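Local atomic coordinates of beta-lactamase domain protein (PDB entry 5I0P), a protein that probably acts as a hydrolase that uses a pair of zinc ions, as other members of the metallo-beta-lactamase superfamily do. Residues Ile68-Ile73 against Pro105-Leu110; His81-Phe86 against Ala111-Glu116; Val98-Cys103 against Leu127-Gly132. All coordinates share one frame; numbering follows the deposited sequence.

Contact 1: Ile68-Ile73 against Pro105-Leu110. With ZN (zinc ion), chain F.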
loop_
_atom_site.group_PDB
_atom_site.type_symbol
_atom_site.label_atom_id
_atom_site.label_comp_id
_atom_site.label_asym_id
_atom_site.label_seq_id
_atom_site.Cartn_x
_atom_site.Cartn_y
_atom_site.Cartn_z
ATOM N N ILE A 68 -7.473 -13.176 7.149
ATOM C CA ILE A 68 -7.831 -11.897 6.561
ATOM C C ILE A 68 -6.567 -11.204 6.101
ATOM O O ILE A 68 -5.567 -11.174 6.828
ATOM C CB ILE A 68 -8.597 -11.025 7.569
ATOM C CG1 ILE A 68 -9.983 -11.619 7.840
ATOM C CG2 ILE A 68 -8.712 -9.624 7.038
ATOM C CD1 ILE A 68 -10.746 -10.859 8.901
ATOM N N VAL A 69 -6.598 -10.636 4.903
ATOM C CA VAL A 69 -5.536 -9.732 4.478
ATOM C C VAL A 69 -6.117 -8.336 4.322
ATOM O O VAL A 69 -6.836 -8.054 3.350
ATOM C CB VAL A 69 -4.858 -10.205 3.189
ATOM C CG1 VAL A 69 -3.739 -9.216 2.767
ATOM C CG2 VAL A 69 -4.320 -11.639 3.387
ATOM N N ASP A 70 -5.749 -7.454 5.260
ATOM C CA ASP A 70 -6.102 -6.030 5.286
ATOM C C ASP A 70 -7.541 -5.810 5.749
ATOM O O ASP A 70 -8.392 -6.685 5.615
ATOM C CB ASP A 70 -5.820 -5.383 3.914
ATOM C CG ASP A 70 -4.315 -5.209 3.644
ATOM O OD1 ASP A 70 -3.526 -5.397 4.585
ATOM O OD2 ASP A 70 -3.915 -4.865 2.505
ATOM N N CYS A 71 -7.824 -4.620 6.266
ATOM C CA CYS A 71 -8.878 -4.439 7.252
ATOM C C CYS A 71 -9.942 -3.400 6.921
ATOM O O CYS A 71 -11.063 -3.502 7.433
ATOM C CB CYS A 71 -8.221 -4.054 8.593
ATOM S SG CYS A 71 -6.910 -5.165 9.071
ATOM N N GLY A 72 -9.601 -2.390 6.111
ATOM C CA GLY A 72 -10.427 -1.216 5.967
ATOM C C GLY A 72 -10.064 -0.184 7.018
ATOM O O GLY A 72 -9.344 -0.461 7.979
ATOM N N ILE A 73 -10.554 1.053 6.810
ATOM C CA ILE A 73 -10.513 2.069 7.859
ATOM C C ILE A 73 -11.562 1.728 8.898
ATOM O O ILE A 73 -12.485 0.986 8.628
ATOM C CB ILE A 73 -10.768 3.482 7.307
ATOM C CG1 ILE A 73 -12.165 3.490 6.652
ATOM C CG2 ILE A 73 -9.629 3.981 6.389
ATOM C CD1 ILE A 73 -12.715 4.887 6.420
ATOM N N PRO A 105 -3.864 3.710 6.697
ATOM C CA PRO A 105 -5.103 3.522 7.474
ATOM C C PRO A 105 -6.153 2.639 6.785
ATOM O O PRO A 105 -6.907 1.925 7.473
ATOM C CB PRO A 105 -5.618 4.955 7.645
ATOM C CG PRO A 105 -4.476 5.801 7.357
ATOM C CD PRO A 105 -3.616 5.118 6.378
ATOM N N ASP A 106 -6.251 2.694 5.451
ATOM C CA ASP A 106 -7.244 1.875 4.780
ATOM C C ASP A 106 -6.892 0.385 4.855
ATOM O O ASP A 106 -7.796 -0.453 4.731
ATOM C CB ASP A 106 -7.477 2.363 3.324
ATOM C CG ASP A 106 -6.176 2.645 2.537
ATOM O OD1 ASP A 106 -6.132 2.303 1.322
ATOM O OD2 ASP A 106 -5.207 3.198 3.103
ATOM N N HIS A 107 -5.625 0.033 5.130
ATOM C CA HIS A 107 -5.265 -1.378 5.280
ATOM C C HIS A 107 -5.293 -1.860 6.720
ATOM O O HIS A 107 -5.643 -3.023 6.962
ATOM C CB HIS A 107 -3.892 -1.638 4.674
ATOM C CG HIS A 107 -3.818 -1.274 3.229
ATOM N ND1 HIS A 107 -3.791 -2.220 2.222
ATOM C CD2 HIS A 107 -3.844 -0.069 2.612
ATOM C CE1 HIS A 107 -3.745 -1.613 1.050
ATOM N NE2 HIS A 107 -3.771 -0.310 1.260
ATOM N N PHE A 108 -5.053 -0.951 7.672
ATOM C CA PHE A 108 -4.693 -1.268 9.041
ATOM C C PHE A 108 -5.713 -0.794 10.057
ATOM O O PHE A 108 -5.694 -1.291 11.182
ATOM C CB PHE A 108 -3.343 -0.616 9.372
ATOM C CG PHE A 108 -2.719 -1.056 10.654
ATOM C CD1 PHE A 108 -2.670 -2.391 11.015
ATOM C CD2 PHE A 108 -2.103 -0.117 11.488
ATOM C CE1 PHE A 108 -2.043 -2.796 12.213
ATOM C CE2 PHE A 108 -1.442 -0.506 12.655
ATOM C CZ PHE A 108 -1.427 -1.860 13.019
ATOM N N GLY A 109 -6.616 0.114 9.677
ATOM C CA GLY A 109 -7.486 0.761 10.650
ATOM C C GLY A 109 -8.282 -0.202 11.518
ATOM O O GLY A 109 -8.379 -0.017 12.739
ATOM N N LEU A 110 -8.888 -1.231 10.905
ATOM C CA LEU A 110 -9.773 -2.138 11.636
ATOM C C LEU A 110 -9.059 -3.390 12.132
ATOM O O LEU A 110 -9.722 -4.384 12.468
ATOM C CB LEU A 110 -10.976 -2.536 10.785
ATOM C CG LEU A 110 -12.025 -1.456 10.765
ATOM C CD1 LEU A 110 -13.179 -1.902 9.903
ATOM C CD2 LEU A 110 -12.458 -1.204 12.171
HETATM ZN ZN ZN F . -4.008 1.529 -0.090
#
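Pro-105 meets Ile-73 at the start of the short helix. Ile-73 CG2 lies 3.6 Å from Pro-105 O and also rests on the CA of Asp-106. The CB of Asp-106 points away from residues 68-73, and its OD1 reaches a zinc ion at 2.7 Å. His-107 makes the main polar link. Its CG is anti to the carbonyl carbon (chi1 -58°), which lays the ring alongside Asp-70. His-107 ND1 donates to Asp-70 OD2 at 2.7 Å, and the bond is almost straight at 176°. The acceptor sits in the imidazole plane, yet ND1 comes from above the carboxylate plane; the two planes are 87° apart. With ND1 held this way, His-107 NE2 binds the same zinc ion at 2.3 Å. His-107 O takes a weak bond from Cys-71 N. Gly-109 CA passes only 4.3 Å from Ile-73 CA. Leu-110 N then bonds to Gly-72 O at 3.1 Å, while Leu-110 CB packs on Cys-71 CB at 3.8 Å. Asp-232 and His-277 complete this zinc site. Asp-106 and His-107 close the HxHxDH sequence that marks the metallo-beta-lactamase fold.

Contact 2: His81-Phe86 against Ala111-Glu116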
loop_
_atom_site.group_PDB
_atom_site.type_symbol
_atom_site.label_atom_id
_atom_site.label_comp_id
_atom_site.label_asym_id
_atom_site.label_seq_id
_atom_site.Cartn_x
_atom_site.Cartn_y
_atom_site.Cartn_z
ATOM N N HIS A 81 -20.272 -3.798 6.944
ATOM C CA HIS A 81 -20.062 -4.786 5.889
ATOM C C HIS A 81 -19.255 -5.989 6.393
ATOM O O HIS A 81 -19.521 -7.134 6.000
ATOM C CB HIS A 81 -19.387 -4.129 4.684
ATOM C CG HIS A 81 -20.232 -3.099 3.989
ATOM N ND1 HIS A 81 -21.613 -3.124 4.007
ATOM C CD2 HIS A 81 -19.890 -2.020 3.240
ATOM C CE1 HIS A 81 -22.080 -2.104 3.307
ATOM N NE2 HIS A 81 -21.058 -1.424 2.823
ATOM N N TRP A 82 -18.279 -5.763 7.271
ATOM C CA TRP A 82 -17.576 -6.889 7.878
ATOM C C TRP A 82 -18.545 -7.762 8.666
ATOM O O TRP A 82 -18.528 -8.998 8.544
ATOM C CB TRP A 82 -16.458 -6.395 8.795
ATOM C CG TRP A 82 -15.109 -6.300 8.176
ATOM C CD1 TRP A 82 -14.298 -5.203 8.163
ATOM C CD2 TRP A 82 -14.393 -7.342 7.494
ATOM N NE1 TRP A 82 -13.122 -5.495 7.513
ATOM C CE2 TRP A 82 -13.153 -6.796 7.085
ATOM C CE3 TRP A 82 -14.686 -8.678 7.169
ATOM C CZ2 TRP A 82 -12.184 -7.548 6.403
ATOM C CZ3 TRP A 82 -13.731 -9.424 6.478
ATOM C CH2 TRP A 82 -12.494 -8.850 6.100
ATOM N N GLU A 83 -19.411 -7.132 9.476
ATOM C CA GLU A 83 -20.388 -7.909 10.240
ATOM C C GLU A 83 -21.273 -8.736 9.330
ATOM O O GLU A 83 -21.603 -9.877 9.662
ATOM C CB GLU A 83 -21.240 -7.009 11.128
ATOM C CG GLU A 83 -20.513 -6.594 12.408
ATOM C CD GLU A 83 -20.164 -7.783 13.289
ATOM O OE1 GLU A 83 -19.081 -7.779 13.870
ATOM O OE2 GLU A 83 -20.964 -8.737 13.379
ATOM N N GLN A 84 -21.631 -8.195 8.165
ATOM C CA GLN A 84 -22.411 -8.954 7.199
ATOM C C GLN A 84 -21.603 -10.106 6.615
ATOM O O GLN A 84 -22.141 -11.199 6.392
ATOM C CB GLN A 84 -22.907 -8.036 6.087
ATOM C CG GLN A 84 -24.116 -7.198 6.464
ATOM C CD GLN A 84 -24.374 -6.052 5.490
ATOM O OE1 GLN A 84 -23.632 -5.843 4.513
ATOM N NE2 GLN A 84 -25.430 -5.286 5.768
ATOM N N ILE A 85 -20.311 -9.893 6.363
ATOM C CA ILE A 85 -19.497 -10.987 5.844
ATOM C C ILE A 85 -19.304 -12.064 6.903
ATOM O O ILE A 85 -19.307 -13.264 6.593
ATOM C CB ILE A 85 -18.156 -10.459 5.315
ATOM C CG1 ILE A 85 -18.330 -9.921 3.882
ATOM C CG2 ILE A 85 -17.049 -11.539 5.458
ATOM C CD1 ILE A 85 -17.741 -8.571 3.656
ATOM N N PHE A 86 -19.149 -11.659 8.166
ATOM C CA PHE A 86 -19.088 -12.639 9.239
ATOM C C PHE A 86 -20.353 -13.471 9.276
ATOM O O PHE A 86 -20.304 -14.689 9.499
ATOM C CB PHE A 86 -18.904 -11.945 10.592
ATOM C CG PHE A 86 -17.668 -11.087 10.705
ATOM C CD1 PHE A 86 -16.544 -11.334 9.921
ATOM C CD2 PHE A 86 -17.625 -10.060 11.637
ATOM C CE1 PHE A 86 -15.380 -10.549 10.062
ATOM C CE2 PHE A 86 -16.474 -9.280 11.803
ATOM C CZ PHE A 86 -15.350 -9.517 11.010
ATOM N N ALA A 111 -7.728 -3.369 12.151
ATOM C CA ALA A 111 -6.978 -4.547 12.551
ATOM C C ALA A 111 -7.295 -4.942 13.994
ATOM O O ALA A 111 -7.603 -6.115 14.276
ATOM C CB ALA A 111 -5.487 -4.296 12.344
ATOM N N ASN A 112 -7.277 -3.976 14.923
ATOM C CA ASN A 112 -7.578 -4.337 16.305
ATOM C C ASN A 112 -9.004 -4.846 16.449
ATOM O O ASN A 112 -9.243 -5.882 17.075
ATOM C CB ASN A 112 -7.354 -3.173 17.251
ATOM C CG ASN A 112 -7.379 -3.633 18.693
ATOM O OD1 ASN A 112 -6.426 -4.262 19.163
ATOM N ND2 ASN A 112 -8.460 -3.367 19.386
ATOM N N TRP A 113 -9.964 -4.141 15.847
ATOM C CA TRP A 113 -11.365 -4.569 15.861
ATOM C C TRP A 113 -11.537 -5.973 15.294
ATOM O O TRP A 113 -12.245 -6.806 15.873
ATOM C CB TRP A 113 -12.190 -3.585 15.043
ATOM C CG TRP A 113 -13.653 -3.819 15.049
ATOM C CD1 TRP A 113 -14.525 -3.484 16.036
ATOM C CD2 TRP A 113 -14.443 -4.378 13.989
ATOM N NE1 TRP A 113 -15.796 -3.805 15.661
ATOM C CE2 TRP A 113 -15.772 -4.345 14.403
ATOM C CE3 TRP A 113 -14.149 -4.896 12.729
ATOM C CZ2 TRP A 113 -16.813 -4.846 13.618
ATOM C CZ3 TRP A 113 -15.209 -5.382 11.937
ATOM C CH2 TRP A 113 -16.503 -5.346 12.388
ATOM N N LEU A 114 -10.891 -6.250 14.154
ATOM C CA LEU A 114 -10.945 -7.587 13.576
ATOM C C LEU A 114 -10.304 -8.612 14.487
ATOM O O LEU A 114 -10.902 -9.650 14.787
ATOM C CB LEU A 114 -10.244 -7.611 12.216
ATOM C CG LEU A 114 -11.031 -6.936 11.096
ATOM C CD1 LEU A 114 -10.242 -6.986 9.812
ATOM C CD2 LEU A 114 -12.382 -7.552 10.921
ATOM N N CYS A 115 -9.095 -8.312 14.976
ATOM C CA CYS A 115 -8.367 -9.256 15.806
ATOM C C CYS A 115 -9.185 -9.676 16.998
ATOM O O CYS A 115 -9.103 -10.833 17.435
ATOM C CB CYS A 115 -7.076 -8.628 16.300
ATOM S SG CYS A 115 -5.836 -8.680 15.095
ATOM N N GLU A 116 -9.987 -8.755 17.521
ATOM C CA GLU A 116 -10.724 -8.995 18.740
ATOM C C GLU A 116 -12.147 -9.449 18.497
ATOM O O GLU A 116 -12.944 -9.520 19.451
ATOM C CB GLU A 116 -10.647 -7.758 19.605
ATOM C CG GLU A 116 -9.428 -7.883 20.492
ATOM C CD GLU A 116 -9.102 -6.582 21.095
ATOM O OE1 GLU A 116 -10.013 -5.718 21.079
ATOM O OE2 GLU A 116 -7.947 -6.407 21.547
#
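Leu-114 and Trp-82 make the clearest directed contact, a CH-pi interaction. Leu-114 CD2 stands 3.9 Å from the centroid of the Trp-82 five-membered ring, and only 4° off the ring normal. The other branch, Leu-114 CD1, lies 4.0 Å from Trp-82 CZ2 on the benzene part of the indole. The two methyls thus spread along the indole.

The ring pairs Trp-82/Trp-113 and Phe-86/Trp-113 meet obliquely. Trp-113 has its CG anti to the backbone N (chi1 -175°), which extends the indole across the gap to helix 76-88. The far rim of its six-membered ring does the touching. Trp-113 CZ3 is 3.5 Å from Trp-82 CB, which sits at the edge of the Trp-113 ring, near its plane. Trp-113 CH2 is 4.0 Å from Phe-86 CE2. Phe-86 also offers its tip to the leucine: Phe-86 CZ is 3.6 Å from Leu-114 CD2, a methyl that lies at the edge of the phenyl ring. One methyl therefore serves two rings.

One polar atom joins the packing. Glu-83 OE1 lies 3.7 Å from Trp-113 CZ2. That oxygen is bonded to Asp-119 N, and Glu-83 OE2 forms a salt bridge with Arg-122. Trp-113 NE1 bonds to Asp-119 OD1, and Trp-82 NE1 to Cys-71 O.

The segment axes approach to 12.5 Å and run at 26° in the same general direction. Such a wide gap is spanned by large side chains. The chemistry implies an apolar, aromatic joint between two helices of the domain. The indole N-H groups and the Glu-83 carboxylate satisfy their bonding outside the pair of segments, so the joint itself rests on packing.

Contact 3: Val98-Cys103 against Leu127-Gly132. With ZN (zinc ion), chain E.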
loop_
_atom_site.group_PDB
_atom_site.type_symbol
_atom_site.label_atom_id
_atom_site.label_comp_id
_atom_site.label_asym_id
_atom_site.label_seq_id
_atom_site.Cartn_x
_atom_site.Cartn_y
_atom_site.Cartn_z
ATOM N N VAL A 98 -5.220 -12.130 11.400
ATOM C CA VAL A 98 -5.343 -10.977 10.529
ATOM C C VAL A 98 -3.943 -10.601 10.045
ATOM O O VAL A 98 -3.036 -10.339 10.855
ATOM C CB VAL A 98 -6.028 -9.803 11.234
ATOM C CG1 VAL A 98 -6.097 -8.630 10.304
ATOM C CG2 VAL A 98 -7.420 -10.222 11.704
ATOM N N LEU A 99 -3.770 -10.585 8.728
ATOM C CA LEU A 99 -2.522 -10.213 8.099
ATOM C C LEU A 99 -2.685 -8.847 7.446
ATOM O O LEU A 99 -3.717 -8.572 6.837
ATOM C CB LEU A 99 -2.143 -11.276 7.086
ATOM C CG LEU A 99 -0.712 -11.334 6.627
ATOM C CD1 LEU A 99 -0.363 -12.736 6.206
ATOM C CD2 LEU A 99 -0.542 -10.343 5.450
ATOM N N VAL A 100 -1.682 -7.980 7.586
ATOM C CA VAL A 100 -1.758 -6.606 7.087
ATOM C C VAL A 100 -0.546 -6.279 6.207
ATOM O O VAL A 100 0.603 -6.474 6.619
ATOM C CB VAL A 100 -1.886 -5.599 8.243
ATOM C CG1 VAL A 100 -1.700 -4.165 7.725
ATOM C CG2 VAL A 100 -3.242 -5.784 8.906
ATOM N N THR A 101 -0.805 -5.752 5.008
ATOM C CA THR A 101 0.283 -5.484 4.075
ATOM C C THR A 101 1.177 -4.331 4.538
ATOM O O THR A 101 2.401 -4.360 4.338
ATOM C CB THR A 101 -0.289 -5.199 2.672
ATOM O OG1 THR A 101 -1.220 -4.107 2.714
ATOM C CG2 THR A 101 -0.965 -6.405 2.095
ATOM N N HIS A 102 0.588 -3.293 5.114
ATOM C CA HIS A 102 1.343 -2.113 5.471
ATOM C C HIS A 102 0.412 -1.214 6.273
ATOM O O HIS A 102 -0.791 -1.478 6.365
ATOM C CB HIS A 102 1.939 -1.412 4.238
ATOM C CG HIS A 102 0.945 -0.764 3.311
ATOM N ND1 HIS A 102 0.040 -1.476 2.546
ATOM C CD2 HIS A 102 0.753 0.540 2.995
ATOM C CE1 HIS A 102 -0.665 -0.643 1.805
ATOM N NE2 HIS A 102 -0.251 0.585 2.063
ATOM N N CYS A 103 0.979 -0.159 6.875
ATOM C CA CYS A 103 0.297 0.520 7.974
ATOM C C CYS A 103 -0.629 1.651 7.540
ATOM O O CYS A 103 -1.188 2.336 8.414
ATOM C CB CYS A 103 1.318 1.073 8.980
ATOM S SG CYS A 103 2.310 2.455 8.348
ATOM N N LEU A 127 -2.423 -10.444 15.042
ATOM C CA LEU A 127 -2.065 -9.637 13.884
ATOM C C LEU A 127 -0.718 -10.066 13.310
ATOM O O LEU A 127 0.267 -10.147 14.045
ATOM C CB LEU A 127 -1.999 -8.165 14.299
ATOM C CG LEU A 127 -1.196 -7.302 13.329
ATOM C CD1 LEU A 127 -1.996 -7.138 12.057
ATOM C CD2 LEU A 127 -0.832 -5.947 13.950
ATOM N N TRP A 128 -0.666 -10.293 11.992
ATOM C CA TRP A 128 0.574 -10.576 11.264
ATOM C C TRP A 128 0.962 -9.365 10.406
ATOM O O TRP A 128 0.176 -8.910 9.565
ATOM C CB TRP A 128 0.427 -11.839 10.395
ATOM C CG TRP A 128 0.237 -13.133 11.214
ATOM C CD1 TRP A 128 -0.685 -13.345 12.196
ATOM C CD2 TRP A 128 0.962 -14.370 11.073
ATOM N NE1 TRP A 128 -0.564 -14.616 12.699
ATOM C CE2 TRP A 128 0.443 -15.266 12.034
ATOM C CE3 TRP A 128 2.011 -14.798 10.240
ATOM C CZ2 TRP A 128 0.956 -16.571 12.210
ATOM C CZ3 TRP A 128 2.509 -16.076 10.399
ATOM C CH2 TRP A 128 1.988 -16.955 11.398
ATOM N N MET A 129 2.185 -8.862 10.591
ATOM C CA MET A 129 2.619 -7.615 9.958
ATOM C C MET A 129 4.148 -7.553 9.977
ATOM O O MET A 129 4.812 -8.224 10.780
ATOM C CB MET A 129 2.018 -6.414 10.687
ATOM C CG MET A 129 1.896 -5.125 9.939
ATOM S SD MET A 129 0.826 -4.047 10.918
ATOM C CE MET A 129 0.757 -2.534 9.937
ATOM N N THR A 130 4.708 -6.742 9.092
ATOM C CA THR A 130 6.145 -6.523 9.170
ATOM C C THR A 130 6.455 -5.567 10.314
ATOM O O THR A 130 5.610 -4.768 10.738
ATOM C CB THR A 130 6.730 -5.954 7.875
ATOM O OG1 THR A 130 6.195 -4.649 7.634
ATOM C CG2 THR A 130 6.493 -6.881 6.677
ATOM N N LEU A 131 7.682 -5.686 10.827
ATOM C CA LEU A 131 8.127 -4.858 11.943
ATOM C C LEU A 131 8.076 -3.369 11.599
ATOM O O LEU A 131 7.660 -2.552 12.429
ATOM C CB LEU A 131 9.538 -5.261 12.354
ATOM C CG LEU A 131 10.106 -4.556 13.596
ATOM C CD1 LEU A 131 11.022 -5.508 14.387
ATOM C CD2 LEU A 131 10.867 -3.251 13.272
ATOM N N GLY A 132 8.576 -2.982 10.414
ATOM C CA GLY A 132 8.578 -1.569 10.077
ATOM C C GLY A 132 7.173 -0.993 10.022
ATOM O O GLY A 132 6.904 0.071 10.577
HETATM ZN ZN ZN E . -0.870 2.682 1.034
HETATM O O HOH W 1 3.117 -5.697 6.989
#
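Met-129 and Val-100 form the apolar centre. Met-129 CG is anti to the backbone N (chi1 -157°) and the chain stays extended beyond it, which carries the methyl across the gap between the segments. Met-129 CE ends 3.7 Å from Val-100 CG1 and also rests against the CA and CB of Cys-103. The other branch of the valine turns to Leu-127: Val-100 CG2 meets Leu-127 CD1 at 3.6 Å. One residue back, on the other face of the sheet from Val-98 and Leu-127, Leu-99 CG packs on Trp-128 CB at 4.0 Å.

Two backbone bonds give the parallel pairing. Trp-128 N donates to Val-98 O at 2.6 Å and 170°. Trp-128 O accepts from Val-100 N at 2.9 Å and 154°. Beyond them the chains diverge, and a water takes over. It donates to Val-100 O at 2.7 Å, more weakly to Thr-101 O, and accepts from Thr-130 N.

The polar edge ends at a metal. His-102 ND1 donates to Thr-101 OG1 at 2.9 Å, with the oxygen tilted slightly from the ring plane. This bond would help fix the ring rotation. His-102 NE2 binds a zinc ion at 2.4 Å, and His-104, His-213 and Asp-232 complete that site.

Strands 95-99 and 126-130 are adjacent in the sheet, with strand 63-69 beyond the first and strand 190-192 beyond the second. Phe-108 of helix 105-108 packs on Val-100, Leu-127 and Met-129. Helix 131-141 follows strand 126-130 directly and sends Phe-136 and Met-140 against Cys-103.

How the contacts relate
Contacts 1 and 3 meet at the zinc centre, and their own centres lie 10 Å apart. His-107 of contact 1 and His-102 of contact 3 hold different zinc ions, which are 3.5 Å from each other. Behind these ligands, Asp-70 OD1 accepts from Thr-101 N at 2.8 Å, so one carboxylate ties the two contacts together. Ile-68 O and Leu-99 N, 2.7 Å apart, join their strands. Contact 2 lies farther out, with the Trp-82 side chain about 14 Å from a zinc ion. It still packs on both: Leu-114 CD1 is 3.8 Å from Cys-71 CB, and Leu-114 CB is 3.9 Å from Val-98 CG2.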